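Local coordinates for protein phosphatase YwpJ (Bacillus subtilis, PDB 1NRW) that removes phosphate in vitro from phosphorylated five- and six-carbon sugars and nucleoside monophosphates, and more weakly from FMN, as a magnesium-dependent HAD-superfamily hydrolase, at residues 39-44 against 61-66; 8-13 against 242-247; 110-115 against 152-157. All coordinates share one frame; numbering follows the deposited sequence.

Contact 1 of 3, residues 39-44 against 61-66; sequences EVVVST and KTWVIS. With PO4 (phosphate ion), chain B.
Val42 and Ile65 lie on adjacent parallel strands, 39-43 and 63-66, joined through helix 48-55 as a beta-alpha-beta crossover in the Rossmann-like sheet of the HAD core. As one residue does across a parallel pair, Val42 bonds through both its N-H and its C=O, giving the first to Trp63 O and taking Ile65 N at the second (2.8 Å), while Val40 O receives Trp63 N and Ile65 O receives Thr44 N. Trp63 O is gripped twice: Thr62 OG1, set by chi1 68° between its backbone N and carbonyl carbon, donates to it (2.8 Å), on the face of the carbonyl plane opposite Val42 N. The same hydroxyl oxygen rests 3.5 Å from Val42 CG2.

A side-chain bond closes the beginning of the strand pair. Trp63 NE1 donates to Glu39 OE1 at 2.8 Å, nearly in the plane of the indole, yet it reaches the oxygen from above the carboxylate plane, the two flat groups being turned 75° apart. Val40 O also lies at the indole edge, near CD1.

Apolar packing occupies the face carrying Val41, Trp63 and Ile65. The two methyls of Val41 divide the work: CG2 meets Trp63 CB at 3.6 Å, and CG1 touches Ile65 CD1 at 3.6 Å. Helix 217-227 covers this face through Leu224 and Ala220, and Tyr80 packs edge-to-face with Trp63. Val42 and Thr62, on the other side, meet Phe55 of the crossover helix.

At the C-terminal end the sheet opens into the phosphate site. Thr44 CG2 stays against Ile65 O, whereas OG1, anti to the backbone N (chi1 -177°), donates to phosphate O4 at 2.7 Å.

Contact 2 of 3, residues 8-13 against 242-247; sequences AIDLDG and LNDKSM. With CA (calcium ion), chain D; PO4 (phosphate ion), chain B.
The catalytic centre of the HAD fold is assembled here, where strand 6-10 ends in the DxD motif (HAD motif I) of Asp10 and Asp12 and meets the turn carrying Asp244 that leads into helix 245-250. Asp10, the nucleophile by similarity, and Asp244 bring their carboxylates together with the planes 76° apart, and Asp10 OD2 lies 2.5 Å from Asp244 OD2. Lys217 NZ forms salt bridges with Asp10 OD1 and Asp244 OD1; separately, Asp244 OD2 is hydrogen-bonded to Ser241 OG.

Asp10 OD2 binds the calcium ion at 2.4 Å, and OD1 faces the phosphate and Lys217. The metal is further held by the backbone Asp12 O, by phosphate O1 and a water, and by Asp240 and Ser241; magnesium is the natural cofactor. Asp10 OD1 lies 3.4 Å from phosphate P, consistent with the bound ion, probably from the crystallisation liquor, occupying the place of a substrate phosphoryl group. On another phosphate oxygen, O4, Asp12 N donates a nearly straight bond of 3.2 Å. Asp12 OD2 has a salt-bridge partner in Arg46, and Asn243 contributes to the phosphate site from the other segment.

Behind this polar cluster the contact is apolar. Selenomethionine Met247, extended beyond CG, reaches across from its helix toward strand 6-10, packing also on Leu221 and Ala237. Its SE lies 3.9 Å from Ala8 CB, and its terminal CE touches Asp10 CB at 3.8 Å.

Contact 3 of 3, residues 110-115 against 152-157; sequences SAIYTP and SGFAYI
Phe154 sets ring atoms CD1 and CE1 against the gamma methyls of two residues on the neighbouring strand. Ile112 CG2 approaches CE1 at 3.7 Å, and Thr114 CG2 comes to CD1 at 3.8 Å. The threonine methyl lies between its own backbone N and carbonyl carbon, while Thr114 OG1, anti to the N (chi1 178°), turns to Tyr104 O. Leu121 of helix 118-132 packs on both Thr114 and Phe154, covering this face.

The other face carries Tyr113, whose CD1 sits 3.5 Å from Ala155 CB and also meets Ile157 CG2, the tyrosine and isoleucine side chains crossing at about a right angle. The phenol end is tied back to its own segment by a hydrogen bond between Tyr113 OH and Ser110 OG.

These strands, 112-114 and 154-156, run parallel at the edge of the six-stranded mixed sheet of the cap domain characteristic of Cof-type HAD phosphatases; helices 118-132 and 138-150 lie between them in sequence. Thr114 N donates to Ala155 O at 3.0 Å. Ala155 N and Ile157 N bond to Ile112 O and Thr114 O, and the bond from Ile112 N to Gly153 O is weak. Just past strand 112-114, Pro115 O lies in the plane of the Tyr156 ring at its edge, 3.4 Å from CE1.

How the contacts relate
The three contacts illustrate how chemistry follows position in a two-domain phosphatase. Contacts 1 and 2 are buried in the core domain and share one sheet: strands 39-43 and 6-10 are neighbours, with probable backbone hydrogen bonds between Val41 or Ser43 and Ile9, and both contacts touch the same phosphate. Contact 1 is mostly strand pairing and hydrocarbon, turning polar at its ends, whereas contact 2 pairs a carboxylate and metal cluster with a small apolar patch at Met247. Contact 3 repeats the parallel pairing of contact 1 in a separate sheet. It is only partly buried, its centre lies about 23 Å from those of the other two, and it holds neither metal nor phosphate.

Contact 1 of 3, residues 39-44 against 61-66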
ATOM      1  N   GLU A  39      18.879   3.148  -5.107  1.00 20.38           N
ATOM      2  CA  GLU A  39      18.145   2.154  -4.337  1.00 19.82           C
ATOM      3  C   GLU A  39      16.663   2.363  -4.639  1.00 18.46           C
ATOM      4  O   GLU A  39      16.124   3.445  -4.407  1.00 19.67           O
ATOM      5  CB  GLU A  39      18.390   2.337  -2.838  1.00 21.94           C
ATOM      6  CG  GLU A  39      19.834   2.127  -2.391  1.00 23.29           C
ATOM      7  CD  GLU A  39      20.289   0.680  -2.491  1.00 25.33           C
ATOM      8  OE1 GLU A  39      19.440  -0.214  -2.694  1.00 24.29           O
ATOM      9  OE2 GLU A  39      21.504   0.433  -2.350  1.00 27.55           O
ATOM     10  N   VAL A  40      16.012   1.333  -5.166  1.00 17.19           N
ATOM     11  CA  VAL A  40      14.595   1.436  -5.486  1.00 16.59           C
ATOM     12  C   VAL A  40      13.755   0.695  -4.460  1.00 15.73           C
ATOM     13  O   VAL A  40      14.030  -0.464  -4.134  1.00 14.81           O
ATOM     14  CB  VAL A  40      14.288   0.873  -6.890  1.00 16.90           C
ATOM     15  CG1 VAL A  40      12.778   0.887  -7.135  1.00 17.56           C
ATOM     16  CG2 VAL A  40      15.003   1.713  -7.950  1.00 16.25           C
ATOM     17  N   VAL A  41      12.732   1.377  -3.955  1.00 14.83           N
ATOM     18  CA  VAL A  41      11.835   0.802  -2.964  1.00 14.48           C
ATOM     19  C   VAL A  41      10.389   0.916  -3.430  1.00 14.61           C
ATOM     20  O   VAL A  41       9.963   1.974  -3.890  1.00 16.32           O
ATOM     21  CB  VAL A  41      11.967   1.538  -1.611  1.00 16.82           C
ATOM     22  CG1 VAL A  41      11.152   0.822  -0.545  1.00 16.40           C
ATOM     23  CG2 VAL A  41      13.434   1.632  -1.217  1.00 20.12           C
ATOM     24  N   VAL A  42       9.650  -0.183  -3.334  1.00 12.59           N
ATOM     25  CA  VAL A  42       8.238  -0.202  -3.704  1.00 13.48           C
ATOM     26  C   VAL A  42       7.482  -0.241  -2.378  1.00 14.15           C
ATOM     27  O   VAL A  42       7.747  -1.095  -1.524  1.00 14.05           O
ATOM     28  CB  VAL A  42       7.910  -1.429  -4.579  1.00 14.21           C
ATOM     29  CG1 VAL A  42       6.406  -1.581  -4.745  1.00 14.76           C
ATOM     30  CG2 VAL A  42       8.562  -1.259  -5.943  1.00 15.33           C
ATOM     31  N   SER A  43       6.548   0.690  -2.210  1.00 13.70           N
ATOM     32  CA  SER A  43       5.799   0.821  -0.961  1.00 13.64           C
ATOM     33  C   SER A  43       4.294   0.650  -1.130  1.00 15.16           C
ATOM     34  O   SER A  43       3.662   1.357  -1.916  1.00 17.19           O
ATOM     35  CB  SER A  43       6.101   2.189  -0.348  1.00 15.67           C
ATOM     36  OG  SER A  43       5.507   2.321   0.932  1.00 19.97           O
ATOM     37  N   THR A  44       3.715  -0.257  -0.351  1.00 13.08           N
ATOM     38  CA  THR A  44       2.294  -0.562  -0.472  1.00 12.98           C
ATOM     39  C   THR A  44       1.598  -0.894   0.847  1.00 13.96           C
ATOM     40  O   THR A  44       2.243  -1.205   1.846  1.00 12.39           O
ATOM     41  CB  THR A  44       2.108  -1.778  -1.420  1.00 13.69           C
ATOM     42  OG1 THR A  44       0.713  -2.058  -1.602  1.00 12.58           O
ATOM     43  CG2 THR A  44       2.787  -3.022  -0.832  1.00 14.59           C
ATOM     44  N   LYS A  61      13.338  -7.222  -8.596  1.00 19.37           N
ATOM     45  CA  LYS A  61      13.738  -7.304  -7.195  1.00 18.95           C
ATOM     46  C   LYS A  61      14.066  -5.916  -6.671  1.00 17.76           C
ATOM     47  O   LYS A  61      15.038  -5.291  -7.099  1.00 20.39           O
ATOM     48  CB  LYS A  61      14.963  -8.205  -7.033  1.00 21.12           C
ATOM     49  CG  LYS A  61      14.697  -9.674  -7.309  1.00 26.03           C
ATOM     50  CD  LYS A  61      15.931 -10.510  -7.014  1.00 30.35           C
ATOM     51  CE  LYS A  61      15.637 -11.996  -7.146  1.00 34.04           C
ATOM     52  NZ  LYS A  61      16.835 -12.824  -6.825  1.00 35.97           N
ATOM     53  N   THR A  62      13.255  -5.438  -5.736  1.00 17.77           N
ATOM     54  CA  THR A  62      13.462  -4.118  -5.149  1.00 15.94           C
ATOM     55  C   THR A  62      13.248  -4.226  -3.650  1.00 14.49           C
ATOM     56  O   THR A  62      12.810  -5.262  -3.152  1.00 14.96           O
ATOM     57  CB  THR A  62      12.409  -3.102  -5.648  1.00 16.16           C
ATOM     58  OG1 THR A  62      11.120  -3.469  -5.126  1.00 15.57           O
ATOM     59  CG2 THR A  62      12.342  -3.079  -7.171  1.00 15.54           C
ATOM     60  N   TRP A  63      13.565  -3.157  -2.927  1.00 15.13           N
ATOM     61  CA  TRP A  63      13.278  -3.147  -1.501  1.00 15.04           C
ATOM     62  C   TRP A  63      11.759  -3.075  -1.504  1.00 14.20           C
ATOM     63  O   TRP A  63      11.164  -2.526  -2.442  1.00 13.24           O
ATOM     64  CB  TRP A  63      13.819  -1.889  -0.819  1.00 15.90           C
ATOM     65  CG  TRP A  63      15.300  -1.851  -0.693  1.00 16.24           C
ATOM     66  CD1 TRP A  63      16.194  -1.456  -1.641  1.00 17.07           C
ATOM     67  CD2 TRP A  63      16.069  -2.253   0.447  1.00 17.77           C
ATOM     68  NE1 TRP A  63      17.479  -1.586  -1.165  1.00 17.36           N
ATOM     69  CE2 TRP A  63      17.431  -2.073   0.114  1.00 17.76           C
ATOM     70  CE3 TRP A  63      15.739  -2.747   1.716  1.00 16.74           C
ATOM     71  CZ2 TRP A  63      18.469  -2.373   1.006  1.00 17.11           C
ATOM     72  CZ3 TRP A  63      16.775  -3.047   2.608  1.00 16.78           C
ATOM     73  CH2 TRP A  63      18.124  -2.856   2.243  1.00 17.43           C
ATOM     74  N   VAL A  64      11.128  -3.624  -0.475  1.00 11.90           N
ATOM     75  CA  VAL A  64       9.677  -3.592  -0.396  1.00 12.10           C
ATOM     76  C   VAL A  64       9.188  -3.168   0.974  1.00 12.16           C
ATOM     77  O   VAL A  64       9.531  -3.785   1.990  1.00 13.34           O
ATOM     78  CB  VAL A  64       9.051  -4.972  -0.684  1.00 12.46           C
ATOM     79  CG1 VAL A  64       7.519  -4.887  -0.569  1.00 12.78           C
ATOM     80  CG2 VAL A  64       9.451  -5.452  -2.068  1.00 13.22           C
ATOM     81  N   ILE A  65       8.400  -2.104   0.988  1.00 12.15           N
ATOM     82  CA  ILE A  65       7.778  -1.619   2.213  1.00 10.92           C
ATOM     83  C   ILE A  65       6.332  -2.078   2.041  1.00 13.20           C
ATOM     84  O   ILE A  65       5.673  -1.717   1.058  1.00 13.53           O
ATOM     85  CB  ILE A  65       7.849  -0.090   2.307  1.00 11.54           C
ATOM     86  CG1 ILE A  65       9.301   0.334   2.554  1.00 14.21           C
ATOM     87  CG2 ILE A  65       6.930   0.411   3.421  1.00 13.31           C
ATOM     88  CD1 ILE A  65       9.522   1.832   2.548  1.00 12.41           C
ATOM     89  N   SER A  66       5.850  -2.900   2.963  1.00 12.59           N
ATOM     90  CA  SER A  66       4.488  -3.410   2.868  1.00 13.62           C
ATOM     91  C   SER A  66       3.678  -3.152   4.129  1.00 13.76           C
ATOM     92  O   SER A  66       4.198  -2.642   5.116  1.00 12.59           O
ATOM     93  CB  SER A  66       4.515  -4.913   2.552  1.00 13.76           C
ATOM     94  OG  SER A  66       5.235  -5.646   3.525  1.00 14.66           O
TER
HETATM   95  P   PO4 B 900      -1.259   0.857  -2.408  1.00 14.15           P
HETATM   96  O1  PO4 B 900      -1.125   2.074  -3.231  1.00 13.14           O
HETATM   97  O2  PO4 B 900      -0.630   1.089  -1.082  1.00 14.34           O
HETATM   98  O3  PO4 B 900      -2.699   0.546  -2.230  1.00 15.64           O
HETATM   99  O4  PO4 B 900      -0.580  -0.268  -3.092  1.00 11.57           O

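Contact 2 of 3, residues 8-13 against 242-247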
ATOM      1  N   ALA A   8      11.355   5.943  -3.696  1.00 13.73           N
ATOM      2  CA  ALA A   8      10.248   5.142  -3.169  1.00 13.14           C
ATOM      3  C   ALA A   8       9.086   5.235  -4.157  1.00 14.28           C
ATOM      4  O   ALA A   8       8.683   6.332  -4.550  1.00 13.58           O
ATOM      5  CB  ALA A   8       9.829   5.670  -1.802  1.00 14.32           C
ATOM      6  N   ILE A   9       8.538   4.083  -4.537  1.00 11.50           N
ATOM      7  CA  ILE A   9       7.461   4.037  -5.527  1.00 12.16           C
ATOM      8  C   ILE A   9       6.227   3.278  -5.041  1.00 11.03           C
ATOM      9  O   ILE A   9       6.320   2.107  -4.691  1.00 12.57           O
ATOM     10  CB  ILE A   9       7.964   3.345  -6.822  1.00 11.16           C
ATOM     11  CG1 ILE A   9       9.273   3.996  -7.276  1.00 13.00           C
ATOM     12  CG2 ILE A   9       6.912   3.437  -7.927  1.00 12.64           C
ATOM     13  CD1 ILE A   9       9.930   3.295  -8.460  1.00 14.15           C
ATOM     14  N   ASP A  10       5.082   3.950  -5.029  1.00 11.29           N
ATOM     15  CA  ASP A  10       3.828   3.323  -4.615  1.00 11.23           C
ATOM     16  C   ASP A  10       3.483   2.237  -5.640  1.00 12.39           C
ATOM     17  O   ASP A  10       3.888   2.318  -6.801  1.00 12.86           O
ATOM     18  CB  ASP A  10       2.736   4.392  -4.545  1.00 11.13           C
ATOM     19  CG  ASP A  10       1.419   3.865  -4.026  1.00 13.52           C
ATOM     20  OD1 ASP A  10       1.366   2.780  -3.405  1.00 13.24           O
ATOM     21  OD2 ASP A  10       0.421   4.574  -4.235  1.00 12.93           O
ATOM     22  N   LEU A  11       2.746   1.214  -5.211  1.00 12.21           N
ATOM     23  CA  LEU A  11       2.394   0.111  -6.103  1.00 11.82           C
ATOM     24  C   LEU A  11       1.114   0.390  -6.890  1.00 12.50           C
ATOM     25  O   LEU A  11       1.171   0.750  -8.066  1.00 13.23           O
ATOM     26  CB  LEU A  11       2.244  -1.178  -5.289  1.00 11.12           C
ATOM     27  CG  LEU A  11       1.911  -2.468  -6.046  1.00 12.98           C
ATOM     28  CD1 LEU A  11       3.090  -2.938  -6.887  1.00 14.82           C
ATOM     29  CD2 LEU A  11       1.525  -3.532  -5.023  1.00 13.06           C
ATOM     30  N   ASP A  12      -0.041   0.234  -6.249  1.00 11.22           N
ATOM     31  CA  ASP A  12      -1.321   0.481  -6.922  1.00 11.77           C
ATOM     32  C   ASP A  12      -1.448   1.931  -7.395  1.00 11.02           C
ATOM     33  O   ASP A  12      -1.003   2.843  -6.716  1.00 13.67           O
ATOM     34  CB  ASP A  12      -2.479   0.164  -5.973  1.00 13.81           C
ATOM     35  CG  ASP A  12      -2.593  -1.314  -5.680  1.00 18.10           C
ATOM     36  OD1 ASP A  12      -3.213  -2.030  -6.489  1.00 20.64           O
ATOM     37  OD2 ASP A  12      -2.047  -1.765  -4.653  1.00 20.46           O
ATOM     38  N   GLY A  13      -2.040   2.131  -8.570  1.00 10.57           N
ATOM     39  CA  GLY A  13      -2.245   3.473  -9.094  1.00 10.51           C
ATOM     40  C   GLY A  13      -0.999   4.276  -9.412  1.00 12.12           C
ATOM     41  O   GLY A  13      -1.087   5.436  -9.822  1.00 12.73           O
ATOM     42  N   LEU A 242      -4.015   8.681  -0.891  1.00 16.88           N
ATOM     43  CA  LEU A 242      -3.883   9.309   0.417  1.00 17.61           C
ATOM     44  C   LEU A 242      -2.856   8.670   1.344  1.00 16.38           C
ATOM     45  O   LEU A 242      -2.200   9.374   2.109  1.00 17.86           O
ATOM     46  CB  LEU A 242      -5.250   9.365   1.111  1.00 20.28           C
ATOM     47  CG  LEU A 242      -5.301  10.158   2.421  1.00 25.42           C
ATOM     48  CD1 LEU A 242      -4.802  11.580   2.189  1.00 26.58           C
ATOM     49  CD2 LEU A 242      -6.728  10.158   2.967  1.00 27.29           C
ATOM     50  N   ASN A 243      -2.706   7.349   1.280  1.00 15.08           N
ATOM     51  CA  ASN A 243      -1.741   6.663   2.132  1.00 14.81           C
ATOM     52  C   ASN A 243      -0.288   6.963   1.749  1.00 15.47           C
ATOM     53  O   ASN A 243       0.643   6.534   2.435  1.00 14.47           O
ATOM     54  CB  ASN A 243      -2.007   5.148   2.126  1.00 14.25           C
ATOM     55  CG  ASN A 243      -1.948   4.536   0.731  1.00 15.36           C
ATOM     56  OD1 ASN A 243      -2.242   5.196  -0.263  1.00 15.14           O
ATOM     57  ND2 ASN A 243      -1.588   3.251   0.662  1.00 14.05           N
ATOM     58  N   ASP A 244      -0.094   7.701   0.657  1.00 14.27           N
ATOM     59  CA  ASP A 244       1.250   8.059   0.210  1.00 13.98           C
ATOM     60  C   ASP A 244       1.685   9.428   0.724  1.00 14.42           C
ATOM     61  O   ASP A 244       2.855   9.794   0.609  1.00 14.12           O
ATOM     62  CB  ASP A 244       1.338   8.093  -1.321  1.00 12.72           C
ATOM     63  CG  ASP A 244       1.065   6.753  -1.959  1.00 13.94           C
ATOM     64  OD1 ASP A 244       1.435   5.718  -1.362  1.00 13.63           O
ATOM     65  OD2 ASP A 244       0.505   6.743  -3.080  1.00 13.37           O
ATOM     66  N   LYS A 245       0.744  10.185   1.277  1.00 15.01           N
ATOM     67  CA  LYS A 245       1.037  11.531   1.762  1.00 17.16           C
ATOM     68  C   LYS A 245       2.289  11.617   2.630  1.00 17.66           C
ATOM     69  O   LYS A 245       3.184  12.426   2.360  1.00 16.82           O
ATOM     70  CB  LYS A 245      -0.165  12.085   2.527  1.00 20.15           C
ATOM     71  CG  LYS A 245       0.012  13.509   3.031  1.00 27.27           C
ATOM     72  CD  LYS A 245      -1.246  13.984   3.747  1.00 32.58           C
ATOM     73  CE  LYS A 245      -1.028  15.324   4.426  1.00 36.53           C
ATOM     74  NZ  LYS A 245      -0.668  16.387   3.452  1.00 39.93           N
ATOM     75  N   SER A 246       2.365  10.776   3.654  1.00 16.20           N
ATOM     76  CA  SER A 246       3.511  10.802   4.554  1.00 17.82           C
ATOM     77  C   SER A 246       4.851  10.532   3.881  1.00 17.03           C
ATOM     78  O   SER A 246       5.870  11.080   4.309  1.00 17.45           O
ATOM     79  CB  SER A 246       3.310   9.825   5.723  1.00 16.57           C
ATOM     80  OG  SER A 246       3.274   8.473   5.297  1.00 17.63           O
HETATM   81  N   MSE A 247       4.887   9.709   2.834  1.00 16.65           N
HETATM   82  CA  MSE A 247       6.186   9.468   2.222  1.00 17.24           C
HETATM   83  C   MSE A 247       6.591  10.597   1.277  1.00 16.62           C
HETATM   84  O   MSE A 247       7.778  10.870   1.128  1.00 16.30           O
HETATM   85  CB  MSE A 247       6.266   8.087   1.550  1.00 21.34           C
HETATM   86  CG  MSE A 247       5.658   7.936   0.191  1.00 22.89           C
HETATM   87 SE   MSE A 247       6.171   6.173  -0.485  1.00 33.54          SE
HETATM   88  CE  MSE A 247       4.805   6.027  -1.845  1.00 22.78           C
TER
HETATM   89 CA    CA D 903      -1.891   4.005  -4.670  1.00 23.44          CA
HETATM   90  P   PO4 B 900      -1.259   0.857  -2.408  1.00 14.15           P
HETATM   91  O1  PO4 B 900      -1.125   2.074  -3.231  1.00 13.14           O
HETATM   92  O2  PO4 B 900      -0.630   1.089  -1.082  1.00 14.34           O
HETATM   93  O3  PO4 B 900      -2.699   0.546  -2.230  1.00 15.64           O
HETATM   94  O4  PO4 B 900      -0.580  -0.268  -3.092  1.00 11.57           O
HETATM   95  O   HOH W   1      -4.127   3.798  -5.744  1.00 14.73           O

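Contact 3 of 3, residues 110-115 against 152-157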
ATOM      1  N   SER A 110       1.860 -14.555   8.075  1.00 38.40           N
ATOM      2  CA  SER A 110       1.414 -15.724   7.321  1.00 39.05           C
ATOM      3  C   SER A 110       0.475 -15.450   6.147  1.00 37.95           C
ATOM      4  O   SER A 110       0.694 -15.951   5.042  1.00 39.93           O
ATOM      5  CB  SER A 110       0.757 -16.718   8.280  1.00 40.46           C
ATOM      6  OG  SER A 110      -0.192 -16.067   9.108  1.00 43.44           O
ATOM      7  N   ALA A 111      -0.573 -14.669   6.377  1.00 34.33           N
ATOM      8  CA  ALA A 111      -1.522 -14.368   5.315  1.00 30.27           C
ATOM      9  C   ALA A 111      -2.406 -13.183   5.668  1.00 26.60           C
ATOM     10  O   ALA A 111      -2.179 -12.495   6.660  1.00 26.09           O
ATOM     11  CB  ALA A 111      -2.389 -15.591   5.033  1.00 32.65           C
ATOM     12  N   ILE A 112      -3.408 -12.947   4.830  1.00 22.99           N
ATOM     13  CA  ILE A 112      -4.357 -11.866   5.042  1.00 19.96           C
ATOM     14  C   ILE A 112      -5.647 -12.547   5.479  1.00 19.65           C
ATOM     15  O   ILE A 112      -6.324 -13.177   4.671  1.00 20.21           O
ATOM     16  CB  ILE A 112      -4.629 -11.085   3.740  1.00 19.11           C
ATOM     17  CG1 ILE A 112      -3.310 -10.602   3.132  1.00 19.66           C
ATOM     18  CG2 ILE A 112      -5.525  -9.891   4.031  1.00 18.47           C
ATOM     19  CD1 ILE A 112      -3.472  -9.961   1.763  1.00 20.01           C
ATOM     20  N   TYR A 113      -5.976 -12.429   6.759  1.00 17.67           N
ATOM     21  CA  TYR A 113      -7.178 -13.056   7.291  1.00 17.79           C
ATOM     22  C   TYR A 113      -8.408 -12.202   7.055  1.00 15.90           C
ATOM     23  O   TYR A 113      -8.361 -10.983   7.179  1.00 15.49           O
ATOM     24  CB  TYR A 113      -7.000 -13.322   8.786  1.00 17.19           C
ATOM     25  CG  TYR A 113      -5.954 -14.368   9.062  1.00 19.77           C
ATOM     26  CD1 TYR A 113      -6.216 -15.718   8.827  1.00 21.57           C
ATOM     27  CD2 TYR A 113      -4.680 -14.011   9.518  1.00 21.40           C
ATOM     28  CE1 TYR A 113      -5.245 -16.684   9.033  1.00 24.80           C
ATOM     29  CE2 TYR A 113      -3.699 -14.973   9.727  1.00 24.54           C
ATOM     30  CZ  TYR A 113      -3.987 -16.308   9.481  1.00 26.77           C
ATOM     31  OH  TYR A 113      -3.025 -17.268   9.675  1.00 28.55           O
ATOM     32  N   THR A 114      -9.516 -12.851   6.717  1.00 16.13           N
ATOM     33  CA  THR A 114     -10.753 -12.134   6.464  1.00 15.55           C
ATOM     34  C   THR A 114     -11.946 -13.083   6.489  1.00 15.69           C
ATOM     35  O   THR A 114     -11.825 -14.254   6.134  1.00 16.39           O
ATOM     36  CB  THR A 114     -10.723 -11.430   5.077  1.00 15.90           C
ATOM     37  OG1 THR A 114     -11.975 -10.777   4.842  1.00 16.48           O
ATOM     38  CG2 THR A 114     -10.477 -12.445   3.963  1.00 15.88           C
ATOM     39  N   PRO A 115     -13.106 -12.588   6.939  1.00 16.41           N
ATOM     40  CA  PRO A 115     -14.330 -13.394   7.000  1.00 18.17           C
ATOM     41  C   PRO A 115     -15.196 -13.172   5.751  1.00 18.97           C
ATOM     42  O   PRO A 115     -16.233 -13.811   5.583  1.00 18.82           O
ATOM     43  CB  PRO A 115     -15.004 -12.881   8.260  1.00 18.16           C
ATOM     44  CG  PRO A 115     -14.692 -11.417   8.209  1.00 20.12           C
ATOM     45  CD  PRO A 115     -13.232 -11.382   7.781  1.00 17.48           C
ATOM     46  N   SER A 152      -4.651 -13.801  -5.059  1.00 31.27           N
ATOM     47  CA  SER A 152      -4.670 -13.363  -3.674  1.00 29.61           C
ATOM     48  C   SER A 152      -4.224 -14.453  -2.706  1.00 28.16           C
ATOM     49  O   SER A 152      -4.179 -15.635  -3.053  1.00 28.73           O
ATOM     50  CB  SER A 152      -6.073 -12.884  -3.297  1.00 29.57           C
ATOM     51  OG  SER A 152      -7.020 -13.941  -3.389  1.00 28.73           O
ATOM     52  N   GLY A 153      -3.896 -14.037  -1.489  1.00 26.92           N
ATOM     53  CA  GLY A 153      -3.451 -14.970  -0.469  1.00 26.83           C
ATOM     54  C   GLY A 153      -4.260 -14.792   0.798  1.00 25.49           C
ATOM     55  O   GLY A 153      -3.712 -14.623   1.891  1.00 25.40           O
ATOM     56  N   PHE A 154      -5.579 -14.824   0.646  1.00 23.75           N
ATOM     57  CA  PHE A 154      -6.479 -14.671   1.780  1.00 21.87           C
ATOM     58  C   PHE A 154      -6.666 -15.988   2.515  1.00 22.20           C
ATOM     59  O   PHE A 154      -6.544 -17.069   1.934  1.00 22.29           O
ATOM     60  CB  PHE A 154      -7.850 -14.173   1.316  1.00 19.91           C
ATOM     61  CG  PHE A 154      -7.830 -12.788   0.742  1.00 16.69           C
ATOM     62  CD1 PHE A 154      -7.580 -11.691   1.556  1.00 16.73           C
ATOM     63  CD2 PHE A 154      -8.065 -12.582  -0.612  1.00 17.05           C
ATOM     64  CE1 PHE A 154      -7.564 -10.401   1.033  1.00 17.51           C
ATOM     65  CE2 PHE A 154      -8.050 -11.297  -1.151  1.00 17.34           C
ATOM     66  CZ  PHE A 154      -7.800 -10.203  -0.325  1.00 17.21           C
ATOM     67  N   ALA A 155      -6.960 -15.875   3.801  1.00 22.08           N
ATOM     68  CA  ALA A 155      -7.212 -17.022   4.658  1.00 22.23           C
ATOM     69  C   ALA A 155      -8.535 -16.690   5.332  1.00 22.91           C
ATOM     70  O   ALA A 155      -8.675 -15.636   5.949  1.00 20.70           O
ATOM     71  CB  ALA A 155      -6.106 -17.163   5.691  1.00 22.40           C
ATOM     72  N   TYR A 156      -9.510 -17.581   5.201  1.00 23.30           N
ATOM     73  CA  TYR A 156     -10.826 -17.357   5.780  1.00 25.80           C
ATOM     74  C   TYR A 156     -10.924 -17.646   7.270  1.00 25.83           C
ATOM     75  O   TYR A 156     -10.320 -18.591   7.777  1.00 27.16           O
ATOM     76  CB  TYR A 156     -11.869 -18.210   5.054  1.00 29.38           C
ATOM     77  CG  TYR A 156     -13.230 -18.192   5.718  1.00 31.96           C
ATOM     78  CD1 TYR A 156     -14.093 -17.109   5.559  1.00 34.68           C
ATOM     79  CD2 TYR A 156     -13.638 -19.245   6.537  1.00 34.80           C
ATOM     80  CE1 TYR A 156     -15.331 -17.073   6.201  1.00 36.14           C
ATOM     81  CE2 TYR A 156     -14.872 -19.219   7.184  1.00 36.25           C
ATOM     82  CZ  TYR A 156     -15.713 -18.131   7.012  1.00 37.02           C
ATOM     83  OH  TYR A 156     -16.929 -18.099   7.655  1.00 39.07           O
ATOM     84  N   ILE A 157     -11.696 -16.812   7.960  1.00 25.98           N
ATOM     85  CA  ILE A 157     -11.952 -16.975   9.385  1.00 26.57           C
ATOM     86  C   ILE A 157     -13.433 -16.676   9.595  1.00 27.60           C
ATOM     87  O   ILE A 157     -14.003 -15.825   8.909  1.00 27.00           O
ATOM     88  CB  ILE A 157     -11.111 -16.009  10.266  1.00 25.57           C
ATOM     89  CG1 ILE A 157     -11.381 -14.556   9.872  1.00 24.66           C
ATOM     90  CG2 ILE A 157      -9.632 -16.353  10.153  1.00 25.54           C
ATOM     91  CD1 ILE A 157     -10.716 -13.545  10.789  1.00 21.99           C
TER